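Local coordinates for predicted protein (Acinetobacter sp. RUH2624, PDB 4MEA) that probably hydrolyses epoxides as a secreted alpha/beta-hydrolase enzyme of the Cif virulence-factor type, at residues 301-304 / 310-313; 216-221 / 304-309; 114-119 / 141-146; 40-45 / 49-54; 184-189 / 241-246. One frame throughout, in Å; residues are numbered along the deposited sequence.

Contact 1 of 5, residues 301-304 / 310-313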
# COMPACT_ATOMS: atom_id res chain seq x y z
N PRO A 301 10.22 19.27 -16.10
CA PRO A 301 11.24 19.21 -15.04
C PRO A 301 10.78 19.88 -13.74
O PRO A 301 9.95 20.80 -13.79
CB PRO A 301 12.43 19.97 -15.65
CG PRO A 301 11.85 20.83 -16.72
CD PRO A 301 10.63 20.11 -17.24
N ASP A 302 11.30 19.41 -12.61
CA ASP A 302 11.06 20.01 -11.29
C ASP A 302 9.58 20.11 -10.95
O ASP A 302 9.20 20.92 -10.10
CB ASP A 302 11.70 21.40 -11.20
CG ASP A 302 13.21 21.35 -11.36
OD1 ASP A 302 13.84 20.39 -10.86
OD2 ASP A 302 13.77 22.28 -11.99
N THR A 303 8.77 19.30 -11.61
CA THR A 303 7.31 19.32 -11.45
C THR A 303 6.82 17.97 -10.95
O THR A 303 7.16 16.93 -11.52
CB THR A 303 6.60 19.66 -12.78
OG1 THR A 303 7.06 20.93 -13.26
CG2 THR A 303 5.06 19.71 -12.59
N GLY A 304 6.02 18.00 -9.89
CA GLY A 304 5.47 16.78 -9.33
C GLY A 304 4.14 16.42 -9.97
O GLY A 304 3.81 16.90 -11.05
N GLU A 310 1.60 23.17 -9.55
CA GLU A 310 3.05 23.37 -9.47
C GLU A 310 3.69 24.04 -10.70
O GLU A 310 4.78 24.61 -10.61
CB GLU A 310 3.74 22.03 -9.23
CG GLU A 310 3.15 21.21 -8.11
CD GLU A 310 3.89 19.90 -7.93
OE1 GLU A 310 5.13 19.94 -7.89
OE2 GLU A 310 3.23 18.83 -7.87
N ASN A 311 3.02 23.98 -11.84
CA ASN A 311 3.65 24.43 -13.07
C ASN A 311 2.59 24.70 -14.13
O ASN A 311 2.58 24.09 -15.20
CB ASN A 311 4.67 23.39 -13.55
CG ASN A 311 5.62 23.92 -14.63
OD1 ASN A 311 5.50 25.07 -15.05
ND2 ASN A 311 6.56 23.09 -15.07
N ALA A 312 1.67 25.61 -13.81
CA ALA A 312 0.62 26.02 -14.72
C ALA A 312 1.20 26.47 -16.05
O ALA A 312 0.65 26.17 -17.11
CB ALA A 312 -0.22 27.13 -14.09
N GLU A 313 2.32 27.18 -16.00
CA GLU A 313 2.98 27.66 -17.21
C GLU A 313 3.41 26.51 -18.11
O GLU A 313 3.21 26.56 -19.32
CB GLU A 313 4.19 28.54 -16.87
CG GLU A 313 5.09 28.86 -18.07
CD GLU A 313 4.46 29.84 -19.05
OE1 GLU A 313 3.33 30.33 -18.78
OE2 GLU A 313 5.09 30.13 -20.09
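N311 and T303 bring their side chains together at about a right angle, so that the amide meets the threonine at its hydroxyl. The bond runs from N311 ND2 to T303 OG1 over 2.9 Å, with OG1 tilted 18° from the amide plane. Closer to the backbone, N311 CB lies 3.8 Å from the threonine methyl, T303 CG2. T303 keeps OG1 beside its own backbone N and opposite its carbonyl carbon (chi1 -58°), which lets the same oxygen donate to P301 O at 2.9 Å. The hydroxyl is thus gripped twice, receiving from the amide and giving to the backbone. E310 reaches G304 instead, its chain extended (chi2 180°). Its carboxylate lies beside G304, and OE1 takes the N-H of G304 N at 2.9 Å from above the carboxylate plane. OE1 also receives the backbone N-H groups of G213 and K214, and OE2 that of W306. Residues 301-304 lead out of the last strand of the central sheet toward H305, and helix 307-323 folds back on them. With four backbone donors gathered round a buried carboxylate, E310 is probably held as the anion, and through it two loops distant in sequence are tied to the start of one helix.

Contact 2 of 5, residues 216-221 / 304-309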
# COMPACT_ATOMS: atom_id res chain seq x y z
N GLU A 216 6.32 23.55 -1.16
CA GLU A 216 6.06 24.80 -0.44
C GLU A 216 4.72 25.43 -0.79
O GLU A 216 4.15 26.23 -0.03
CB GLU A 216 7.21 25.80 -0.68
CG GLU A 216 7.34 26.31 -2.13
CD GLU A 216 8.07 25.34 -3.07
OE1 GLU A 216 8.74 24.40 -2.59
OE2 GLU A 216 7.98 25.54 -4.30
N ILE A 217 4.20 25.07 -1.96
CA ILE A 217 2.95 25.62 -2.45
C ILE A 217 1.77 25.15 -1.60
O ILE A 217 0.74 25.81 -1.50
CB ILE A 217 2.75 25.19 -3.93
CG1 ILE A 217 3.60 26.06 -4.85
CG2 ILE A 217 1.28 25.25 -4.34
CD1 ILE A 217 3.85 25.42 -6.23
N PHE A 218 1.93 23.99 -0.97
CA PHE A 218 0.80 23.37 -0.30
C PHE A 218 0.68 23.81 1.15
O PHE A 218 1.01 23.07 2.07
CB PHE A 218 0.82 21.84 -0.49
CG PHE A 218 0.69 21.44 -1.93
CD1 PHE A 218 -0.57 21.29 -2.51
CD2 PHE A 218 1.81 21.28 -2.72
CE1 PHE A 218 -0.69 20.96 -3.85
CE2 PHE A 218 1.69 20.96 -4.06
CZ PHE A 218 0.44 20.80 -4.63
N THR A 219 0.23 25.05 1.31
CA THR A 219 -0.02 25.64 2.61
C THR A 219 -1.18 24.92 3.29
O THR A 219 -1.92 24.18 2.64
CB THR A 219 -0.40 27.13 2.48
OG1 THR A 219 -1.65 27.24 1.78
CG2 THR A 219 0.67 27.86 1.71
N PRO A 220 -1.33 25.13 4.60
CA PRO A 220 -2.43 24.47 5.30
C PRO A 220 -3.80 24.85 4.72
O PRO A 220 -4.70 24.00 4.68
CB PRO A 220 -2.28 24.97 6.74
CG PRO A 220 -0.81 25.25 6.88
CD PRO A 220 -0.38 25.78 5.53
N GLU A 221 -3.95 26.10 4.27
CA GLU A 221 -5.24 26.56 3.73
C GLU A 221 -5.52 25.98 2.35
O GLU A 221 -6.66 25.61 2.05
CB GLU A 221 -5.33 28.09 3.69
CG GLU A 221 -6.38 28.63 2.70
CD GLU A 221 -7.81 28.27 3.07
OE1 GLU A 221 -8.05 27.89 4.24
OE2 GLU A 221 -8.71 28.37 2.20
N GLY A 304 6.02 18.00 -9.89
CA GLY A 304 5.47 16.78 -9.33
C GLY A 304 4.14 16.42 -9.97
O GLY A 304 3.81 16.90 -11.05
N HIS A 305 3.36 15.60 -9.28
CA HIS A 305 2.10 15.07 -9.79
C HIS A 305 0.99 16.11 -10.01
O HIS A 305 0.19 16.01 -10.94
CB HIS A 305 1.60 13.98 -8.83
CG HIS A 305 0.38 13.27 -9.29
ND1 HIS A 305 0.36 12.49 -10.43
CD2 HIS A 305 -0.87 13.20 -8.77
CE1 HIS A 305 -0.85 11.98 -10.59
NE2 HIS A 305 -1.61 12.40 -9.60
N TRP A 306 0.94 17.12 -9.14
CA TRP A 306 -0.14 18.10 -9.19
C TRP A 306 0.26 19.21 -10.16
O TRP A 306 0.61 20.33 -9.75
CB TRP A 306 -0.42 18.64 -7.77
CG TRP A 306 -0.40 17.52 -6.76
CD1 TRP A 306 0.55 17.27 -5.82
CD2 TRP A 306 -1.38 16.48 -6.62
NE1 TRP A 306 0.23 16.15 -5.09
CE2 TRP A 306 -0.96 15.65 -5.57
CE3 TRP A 306 -2.57 16.17 -7.29
CZ2 TRP A 306 -1.68 14.53 -5.16
CZ3 TRP A 306 -3.30 15.05 -6.88
CH2 TRP A 306 -2.85 14.24 -5.83
N MET A 307 0.20 18.89 -11.45
CA MET A 307 0.96 19.60 -12.46
C MET A 307 0.53 21.05 -12.69
O MET A 307 1.37 21.90 -12.96
CB MET A 307 0.96 18.82 -13.77
CG MET A 307 1.58 17.43 -13.65
SD MET A 307 1.48 16.54 -15.22
CE MET A 307 2.53 17.54 -16.26
N VAL A 308 -0.77 21.31 -12.60
CA VAL A 308 -1.27 22.67 -12.76
C VAL A 308 -0.99 23.54 -11.51
O VAL A 308 -0.62 24.72 -11.64
CB VAL A 308 -2.77 22.68 -13.13
CG1 VAL A 308 -3.29 24.11 -13.23
CG2 VAL A 308 -2.97 21.94 -14.45
N GLU A 309 -1.15 22.98 -10.32
CA GLU A 309 -0.75 23.70 -9.10
C GLU A 309 0.73 24.10 -9.16
O GLU A 309 1.09 25.24 -8.86
CB GLU A 309 -1.00 22.86 -7.84
CG GLU A 309 -2.46 22.59 -7.49
CD GLU A 309 -3.14 23.77 -6.78
OE1 GLU A 309 -4.26 23.57 -6.25
OE2 GLU A 309 -2.56 24.88 -6.76
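F218 touches W306 with the far end of its phenyl ring. CB and CG lead out of the 216-221 backbone, and CG2 of neighbouring I217 lies over one face of the ring, 4.2 Å above its centre. CG stands opposite the carbonyl carbon (chi1 -63°), which sends the ring across to the other segment. I208, A212, L223 and L226 also pack on this side chain. At the tip, CZ is 3.7 Å from CD1 of W306, and the same CZ is 3.9 Å from W306 CB. The two side chains cross at about a right angle, with ring planes at 66°, an oblique aromatic pair. W306 is the centre of an inverse gamma turn and the N-cap residue of helix 307-323. It directly follows H305, whose imidazole hydrogen-bonds D134 and D158, an Asp-His-Asp arrangement consistent with the catalytic triad of alpha/beta-hydrolase epoxide hydrolases. F218 likewise centres an inverse gamma turn, before helix 220-227. F218 CZ also reaches E309 CB, at 4.1 Å, on the first turn of helix 307-323. The other branch of I217 ends in CD1, 3.8 Å from E309 O, and the indole N-H of W306 is taken up by I208 O.

Contact 3 of 5, residues 114-119 / 141-146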
# COMPACT_ATOMS: atom_id res chain seq x y z
N ILE A 114 -20.94 7.27 -18.82
CA ILE A 114 -21.58 8.36 -18.10
C ILE A 114 -21.05 9.71 -18.58
O ILE A 114 -21.81 10.64 -18.82
CB ILE A 114 -21.39 8.22 -16.57
CG1 ILE A 114 -22.19 7.02 -16.05
CG2 ILE A 114 -21.77 9.52 -15.85
CD1 ILE A 114 -21.66 6.43 -14.75
N LEU A 115 -19.73 9.81 -18.73
CA LEU A 115 -19.10 11.05 -19.16
C LEU A 115 -19.46 11.47 -20.59
O LEU A 115 -19.79 12.62 -20.83
CB LEU A 115 -17.58 10.96 -19.01
CG LEU A 115 -17.08 11.13 -17.57
CD1 LEU A 115 -15.61 10.70 -17.45
CD2 LEU A 115 -17.28 12.57 -17.11
N ILE A 116 -19.39 10.54 -21.54
CA ILE A 116 -19.61 10.89 -22.94
C ILE A 116 -21.01 11.48 -23.16
O ILE A 116 -21.18 12.43 -23.92
CB ILE A 116 -19.35 9.70 -23.90
CG1 ILE A 116 -19.33 10.17 -25.36
CG2 ILE A 116 -20.39 8.59 -23.69
CD1 ILE A 116 -18.31 11.25 -25.64
N GLY A 117 -22.00 10.93 -22.46
CA GLY A 117 -23.36 11.42 -22.57
C GLY A 117 -23.48 12.88 -22.18
O GLY A 117 -24.17 13.66 -22.85
N ALA A 118 -22.80 13.26 -21.10
CA ALA A 118 -22.87 14.63 -20.61
C ALA A 118 -22.09 15.55 -21.51
O ALA A 118 -22.54 16.65 -21.85
CB ALA A 118 -22.34 14.70 -19.17
N ILE A 119 -20.91 15.10 -21.92
CA ILE A 119 -20.05 15.87 -22.80
C ILE A 119 -20.76 16.23 -24.10
O ILE A 119 -20.67 17.37 -24.57
CB ILE A 119 -18.72 15.14 -23.08
CG1 ILE A 119 -17.87 15.10 -21.80
CG2 ILE A 119 -17.96 15.82 -24.19
CD1 ILE A 119 -16.68 14.16 -21.88
N TYR A 141 -10.31 6.11 -20.95
CA TYR A 141 -9.75 5.55 -22.18
C TYR A 141 -10.79 5.04 -23.19
O TYR A 141 -10.67 5.33 -24.39
CB TYR A 141 -8.61 4.52 -21.98
CG TYR A 141 -8.00 4.21 -23.32
CD1 TYR A 141 -7.17 5.13 -23.96
CD2 TYR A 141 -8.31 3.03 -24.00
CE1 TYR A 141 -6.63 4.86 -25.23
CE2 TYR A 141 -7.79 2.75 -25.25
CZ TYR A 141 -6.96 3.66 -25.87
OH TYR A 141 -6.45 3.38 -27.12
N PRO A 142 -11.79 4.27 -22.73
CA PRO A 142 -12.83 3.82 -23.67
C PRO A 142 -13.57 5.00 -24.30
O PRO A 142 -13.91 4.92 -25.47
CB PRO A 142 -13.76 2.99 -22.80
CG PRO A 142 -12.85 2.46 -21.71
CD PRO A 142 -11.93 3.61 -21.42
N LEU A 143 -13.81 6.06 -23.53
CA LEU A 143 -14.43 7.26 -24.09
C LEU A 143 -13.63 7.78 -25.28
O LEU A 143 -14.17 8.01 -26.37
CB LEU A 143 -14.57 8.36 -23.02
CG LEU A 143 -15.29 9.65 -23.42
CD1 LEU A 143 -15.94 10.31 -22.21
CD2 LEU A 143 -14.34 10.63 -24.11
N VAL A 144 -12.33 7.97 -25.08
CA VAL A 144 -11.46 8.49 -26.13
C VAL A 144 -11.31 7.53 -27.31
O VAL A 144 -11.46 7.92 -28.47
CB VAL A 144 -10.07 8.86 -25.57
CG1 VAL A 144 -9.11 9.21 -26.71
CG2 VAL A 144 -10.19 10.01 -24.58
N ALA A 145 -11.01 6.26 -27.01
CA ALA A 145 -10.81 5.25 -28.05
C ALA A 145 -12.07 5.01 -28.90
O ALA A 145 -11.97 4.80 -30.10
CB ALA A 145 -10.34 3.94 -27.43
N ASN A 146 -13.24 5.04 -28.27
CA ASN A 146 -14.48 4.77 -29.00
C ASN A 146 -15.07 5.99 -29.70
O ASN A 146 -16.04 5.87 -30.45
CB ASN A 146 -15.54 4.17 -28.06
CG ASN A 146 -15.24 2.73 -27.72
OD1 ASN A 146 -14.67 2.00 -28.52
ND2 ASN A 146 -15.61 2.32 -26.51
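One methyl, CD1 of L143, makes most of this contact, reaching out from helix 136-146 onto the flank of helix 108-123. It lies 3.7 Å from L115 CB and 3.9 Å from I116 CB, settling between the two residues against the backbone. The approach is close enough to put it 3.5 Å from I116 N. With I119 the meeting is tip to tip, the delta methyls L143 CD1 and I119 CD1 being 3.9 Å apart. I116 sends CG1 away from its backbone N (chi1 -169°), and its CD1 comes back to touch L143 CG at 4.1 Å. The leucine reaches this place because its CG also points away from its backbone N, chi1 -176°. One shell out, Y130 and I151 on two adjacent strands of the central sheet pack on L143, while I128 and Y130 back I119. S112 OG accepts the N-H of L143 where the kink at P142 leaves that N without its intrahelical bond. Helix 136-146 belongs to the beta-alpha-beta crossover from strand 128-133 to strand 151-157, and it follows D134, probably the nucleophile, as the helix after the nucleophile elbow does in alpha/beta hydrolases. The axes of the two segments come within 9.9 Å of each other and are inclined at 56°, consistent with one leucine carrying the contact. Between the segments the packing is apolar, while the backbone N-H freed by the kink is satisfied by S112.

Contact 4 of 5, residues 40-45 / 49-54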
# COMPACT_ATOMS: atom_id res chain seq x y z
N LYS A 40 -22.58 24.29 -12.93
CA LYS A 40 -23.83 23.69 -13.36
C LYS A 40 -23.85 22.21 -13.05
O LYS A 40 -22.82 21.63 -12.73
CB LYS A 40 -24.03 23.88 -14.86
CG LYS A 40 -24.08 25.32 -15.31
CD LYS A 40 -24.37 25.39 -16.79
CE LYS A 40 -24.29 26.82 -17.29
NZ LYS A 40 -24.74 26.92 -18.71
N PHE A 41 -25.03 21.60 -13.18
CA PHE A 41 -25.17 20.17 -12.98
C PHE A 41 -25.90 19.54 -14.17
O PHE A 41 -26.70 20.20 -14.83
CB PHE A 41 -25.94 19.88 -11.69
CG PHE A 41 -25.23 20.33 -10.44
CD1 PHE A 41 -24.52 19.43 -9.67
CD2 PHE A 41 -25.28 21.66 -10.04
CE1 PHE A 41 -23.87 19.84 -8.51
CE2 PHE A 41 -24.63 22.08 -8.90
CZ PHE A 41 -23.93 21.16 -8.12
N ILE A 42 -25.61 18.28 -14.44
CA ILE A 42 -26.27 17.58 -15.53
C ILE A 42 -26.41 16.09 -15.25
O ILE A 42 -25.48 15.44 -14.77
CB ILE A 42 -25.55 17.78 -16.87
CG1 ILE A 42 -26.41 17.25 -18.02
CG2 ILE A 42 -24.18 17.11 -16.85
CD1 ILE A 42 -25.90 17.59 -19.39
N GLU A 43 -27.58 15.55 -15.57
CA GLU A 43 -27.86 14.14 -15.32
C GLU A 43 -27.42 13.31 -16.52
O GLU A 43 -27.70 13.66 -17.67
CB GLU A 43 -29.35 13.93 -15.04
CG GLU A 43 -29.66 12.63 -14.31
CD GLU A 43 -29.49 12.74 -12.80
OE1 GLU A 43 -29.25 11.71 -12.15
OE2 GLU A 43 -29.60 13.87 -12.27
N SER A 44 -26.69 12.23 -16.24
CA SER A 44 -26.25 11.30 -17.27
C SER A 44 -26.30 9.89 -16.72
O SER A 44 -25.60 9.56 -15.75
CB SER A 44 -24.82 11.61 -17.73
OG SER A 44 -24.41 10.72 -18.76
N GLU A 45 -27.13 9.06 -17.33
CA GLU A 45 -27.30 7.67 -16.92
C GLU A 45 -27.68 7.58 -15.45
O GLU A 45 -27.29 6.65 -14.75
CB GLU A 45 -26.02 6.84 -17.20
CG GLU A 45 -25.41 7.02 -18.60
CD GLU A 45 -26.32 6.56 -19.74
OE1 GLU A 45 -27.29 5.81 -19.49
OE2 GLU A 45 -26.06 6.95 -20.90
N LEU A 49 -23.93 14.87 -12.55
CA LEU A 49 -22.56 15.37 -12.62
C LEU A 49 -22.51 16.88 -12.40
O LEU A 49 -23.36 17.63 -12.90
CB LEU A 49 -21.93 15.03 -13.97
CG LEU A 49 -21.85 13.57 -14.41
CD1 LEU A 49 -21.39 13.52 -15.86
CD2 LEU A 49 -20.91 12.76 -13.53
N HIS A 50 -21.52 17.32 -11.64
CA HIS A 50 -21.22 18.74 -11.53
C HIS A 50 -20.14 19.11 -12.54
O HIS A 50 -19.20 18.34 -12.77
CB HIS A 50 -20.76 19.10 -10.11
CG HIS A 50 -20.23 20.49 -9.97
ND1 HIS A 50 -18.91 20.76 -9.69
CD2 HIS A 50 -20.85 21.70 -10.07
CE1 HIS A 50 -18.73 22.07 -9.62
NE2 HIS A 50 -19.89 22.66 -9.85
N TYR A 51 -20.28 20.27 -13.17
CA TYR A 51 -19.22 20.75 -14.03
C TYR A 51 -19.17 22.27 -13.98
O TYR A 51 -20.09 22.92 -13.48
CB TYR A 51 -19.41 20.26 -15.47
CG TYR A 51 -20.64 20.80 -16.19
CD1 TYR A 51 -20.53 21.86 -17.09
CD2 TYR A 51 -21.90 20.24 -15.99
CE1 TYR A 51 -21.65 22.36 -17.76
CE2 TYR A 51 -23.03 20.74 -16.65
CZ TYR A 51 -22.89 21.79 -17.54
OH TYR A 51 -23.99 22.28 -18.21
N VAL A 52 -18.08 22.81 -14.50
CA VAL A 52 -17.86 24.24 -14.59
C VAL A 52 -17.46 24.52 -16.03
O VAL A 52 -16.65 23.80 -16.61
CB VAL A 52 -16.74 24.68 -13.62
CG1 VAL A 52 -16.38 26.14 -13.82
CG2 VAL A 52 -17.16 24.41 -12.18
N GLU A 53 -18.03 25.57 -16.61
CA GLU A 53 -17.71 25.91 -17.99
C GLU A 53 -17.51 27.40 -18.18
O GLU A 53 -17.95 28.22 -17.37
CB GLU A 53 -18.80 25.40 -18.94
CG GLU A 53 -20.11 26.17 -18.83
CD GLU A 53 -21.21 25.59 -19.70
OE1 GLU A 53 -22.38 25.94 -19.46
OE2 GLU A 53 -20.91 24.80 -20.62
N GLY A 54 -16.82 27.76 -19.25
CA GLY A 54 -16.55 29.14 -19.56
C GLY A 54 -16.35 29.26 -21.05
O GLY A 54 -16.18 28.25 -21.74
O HOH W 1 -26.52 21.66 -17.45
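K40 and Y51, F41 and H50, I42 and L49 are paired across a beta hairpin at the antiparallel edge of the central sheet of this alpha/beta-hydrolase fold. Backbone bonds come first. K40 and Y51 exchange two, as do I42 and L49, with I42 N to L49 O at 2.8 Å; F41 and H50 between them form the non-hydrogen-bonded pair. The charged contact lies toward the far end of the hairpin. K40 is extended beyond CG, and its NZ meets E53 OE1 at 2.7 Å, nearly in line with the C-O bond. E53 spends its other oxygen on K86, so one carboxylate joins two lysines. Among the ring contacts, K40 CB makes a CH-pi contact over the face of Y51, 4.0 Å from the centroid. That ring is swung back over the neighbouring strand because its CG sits between backbone N and carbonyl carbon (chi1 66°). F41 and H50 lie on the other face of the sheet with their planes at 46°, and H50 CD2 stands 3.7 Å above the phenyl plane, offset toward its rim. H50 ND1 is hydrogen-bonded to D91 and NE2 to S39. Apolar packing joins I42 CG2 to Y51 CE2 at 3.8 Å; A118 and I122 of helix 108-123 lie against this face. A water finally links the strands, giving a hydrogen bond to F41 O at 3.0 Å and hydrogen-bonded to Y51 OH at 2.7 Å.

Contact 5 of 5, residues 184-189 / 241-246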
# COMPACT_ATOMS: atom_id res chain seq x y z
N GLY A 184 -3.17 -1.06 -4.16
CA GLY A 184 -3.56 -2.11 -3.23
C GLY A 184 -4.30 -1.59 -2.02
O GLY A 184 -5.38 -2.09 -1.67
N TYR A 185 -3.73 -0.60 -1.35
CA TYR A 185 -4.35 -0.03 -0.15
C TYR A 185 -5.77 0.48 -0.45
O TYR A 185 -6.70 0.21 0.32
CB TYR A 185 -3.48 1.09 0.43
CG TYR A 185 -4.07 1.82 1.63
CD1 TYR A 185 -4.48 1.14 2.78
CD2 TYR A 185 -4.19 3.20 1.62
CE1 TYR A 185 -5.00 1.82 3.88
CE2 TYR A 185 -4.71 3.90 2.72
CZ TYR A 185 -5.12 3.20 3.83
OH TYR A 185 -5.62 3.89 4.92
N PHE A 186 -5.93 1.17 -1.58
CA PHE A 186 -7.22 1.77 -1.93
C PHE A 186 -8.28 0.73 -2.34
O PHE A 186 -9.46 1.05 -2.41
CB PHE A 186 -7.07 2.82 -3.03
CG PHE A 186 -6.34 4.08 -2.60
CD1 PHE A 186 -6.07 4.33 -1.26
CD2 PHE A 186 -5.94 5.03 -3.54
CE1 PHE A 186 -5.41 5.50 -0.86
CE2 PHE A 186 -5.27 6.21 -3.15
CZ PHE A 186 -5.02 6.43 -1.81
N SER A 187 -7.88 -0.50 -2.61
CA SER A 187 -8.85 -1.54 -2.95
C SER A 187 -8.93 -2.64 -1.89
O SER A 187 -9.51 -3.69 -2.13
CB SER A 187 -8.55 -2.13 -4.33
OG SER A 187 -7.24 -2.67 -4.40
N PHE A 188 -8.35 -2.37 -0.72
CA PHE A 188 -8.26 -3.34 0.39
C PHE A 188 -9.51 -3.17 1.25
O PHE A 188 -9.51 -2.38 2.18
CB PHE A 188 -6.98 -3.04 1.18
CG PHE A 188 -6.61 -4.08 2.22
CD1 PHE A 188 -6.22 -5.36 1.85
CD2 PHE A 188 -6.57 -3.75 3.58
CE1 PHE A 188 -5.84 -6.30 2.80
CE2 PHE A 188 -6.19 -4.67 4.53
CZ PHE A 188 -5.82 -5.96 4.14
N GLY A 189 -10.57 -3.91 0.93
CA GLY A 189 -11.84 -3.75 1.62
C GLY A 189 -12.25 -2.29 1.68
O GLY A 189 -12.02 -1.53 0.74
N GLY A 241 -13.78 3.36 -5.15
CA GLY A 241 -14.44 2.53 -6.14
C GLY A 241 -13.64 2.43 -7.44
O GLY A 241 -13.59 1.37 -8.07
N TYR A 242 -13.00 3.54 -7.85
CA TYR A 242 -12.17 3.52 -9.06
C TYR A 242 -11.06 2.50 -8.89
O TYR A 242 -10.70 1.80 -9.84
CB TYR A 242 -11.58 4.91 -9.37
CG TYR A 242 -12.64 5.88 -9.86
CD1 TYR A 242 -12.90 6.02 -11.21
CD2 TYR A 242 -13.38 6.63 -8.95
CE1 TYR A 242 -13.88 6.90 -11.67
CE2 TYR A 242 -14.37 7.50 -9.40
CZ TYR A 242 -14.61 7.63 -10.76
OH TYR A 242 -15.59 8.49 -11.21
N TYR A 243 -10.55 2.39 -7.67
CA TYR A 243 -9.45 1.48 -7.39
C TYR A 243 -9.90 0.03 -7.31
O TYR A 243 -9.23 -0.86 -7.84
CB TYR A 243 -8.64 1.94 -6.16
CG TYR A 243 -7.93 3.24 -6.43
CD1 TYR A 243 -6.65 3.25 -6.98
CD2 TYR A 243 -8.55 4.47 -6.19
CE1 TYR A 243 -5.99 4.45 -7.27
CE2 TYR A 243 -7.90 5.68 -6.48
CZ TYR A 243 -6.62 5.66 -7.02
OH TYR A 243 -5.97 6.84 -7.31
N ARG A 244 -11.05 -0.22 -6.66
CA ARG A 244 -11.65 -1.56 -6.66
C ARG A 244 -11.95 -2.02 -8.08
O ARG A 244 -11.86 -3.21 -8.40
CB ARG A 244 -12.96 -1.57 -5.86
CG ARG A 244 -12.81 -1.28 -4.39
CD ARG A 244 -14.13 -1.46 -3.63
NE ARG A 244 -15.13 -0.43 -3.90
CZ ARG A 244 -15.18 0.76 -3.30
NH1 ARG A 244 -14.24 1.11 -2.43
NH2 ARG A 244 -16.15 1.62 -3.60
N SER A 245 -12.30 -1.06 -8.93
CA SER A 245 -12.71 -1.37 -10.30
C SER A 245 -11.55 -1.45 -11.29
O SER A 245 -11.78 -1.64 -12.48
CB SER A 245 -13.72 -0.33 -10.79
OG SER A 245 -14.99 -0.51 -10.19
N HIS A 246 -10.32 -1.27 -10.82
CA HIS A 246 -9.18 -1.23 -11.75
C HIS A 246 -8.96 -2.54 -12.53
O HIS A 246 -8.56 -2.51 -13.69
CB HIS A 246 -7.89 -0.79 -11.03
CG HIS A 246 -7.62 0.69 -11.12
ND1 HIS A 246 -6.95 1.38 -10.14
CD2 HIS A 246 -7.89 1.59 -12.09
CE1 HIS A 246 -6.84 2.65 -10.48
NE2 HIS A 246 -7.40 2.81 -11.67
O HOH W 2 -11.81 -0.08 -1.57
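F186 sets an edge of its ring against the face of Y243, in a T-shaped pair with centroids 4.9 Å apart and planes at 75°. F186 CD2 stands 3.5 Å above the tyrosine plane, over its centre. The side chains run side by side, pointing the same way, and they already touch at the root, where F186 CB is 3.5 Å from Y243 CG. F67, H182, F203, F207 and F240 also gather round F186. Next comes S187, inside the type I turn from Y185 to F188 that follows helix 181-185. Its CB lies 3.8 Å from Y243 O, while OG, set between backbone N and carbonyl carbon (chi1 58°), turns back to F183 O. F188 points away from helix 233-244 and packs its ring against W181 and Y206 of the second subunit. G189 then closes the segment in a backbone bend of positive phi, and the hydroxyl of Y2 of the second subunit accepts a hydrogen bond from its N. A water joins the carbonyls of F186 and G189 to R244, donating to F186 O at 2.7 Å and to G189 O, and accepting from R244 NH1 at 2.8 Å. That nitrogen meets the water in the guanidinium plane, while NH2 of R244 is taken by D104 and K237 O. Y243 rests on L135, the residue after D134, so the aromatic pair lies close to the probable active site, as expected of the helical cap that covers it in alpha/beta-hydrolase epoxide hydrolases.

How the contacts relate
Along the chain, contact 4 closes first, then contact 3; contacts 5 and 2 interleave, and contact 1 comes last. Contacts 1 and 2 lie about 10 Å apart between centres, share G304 and both use helix 307-323, so both bear on the segment that carries H305. Contacts 3 and 4 also touch, about 14 Å between centres, with A118 of helix 108-123 packed on I42 and L49 and S44 OG meeting I114 O. This second pair lies about 26 to 29 Å from the first, centre to centre, where helix 108-123 packs on the sheet's antiparallel edge. Contact 5, which reaches the second subunit, lies between helical elements, its nearest atoms about 7 Å from contacts 2, 3 and 4.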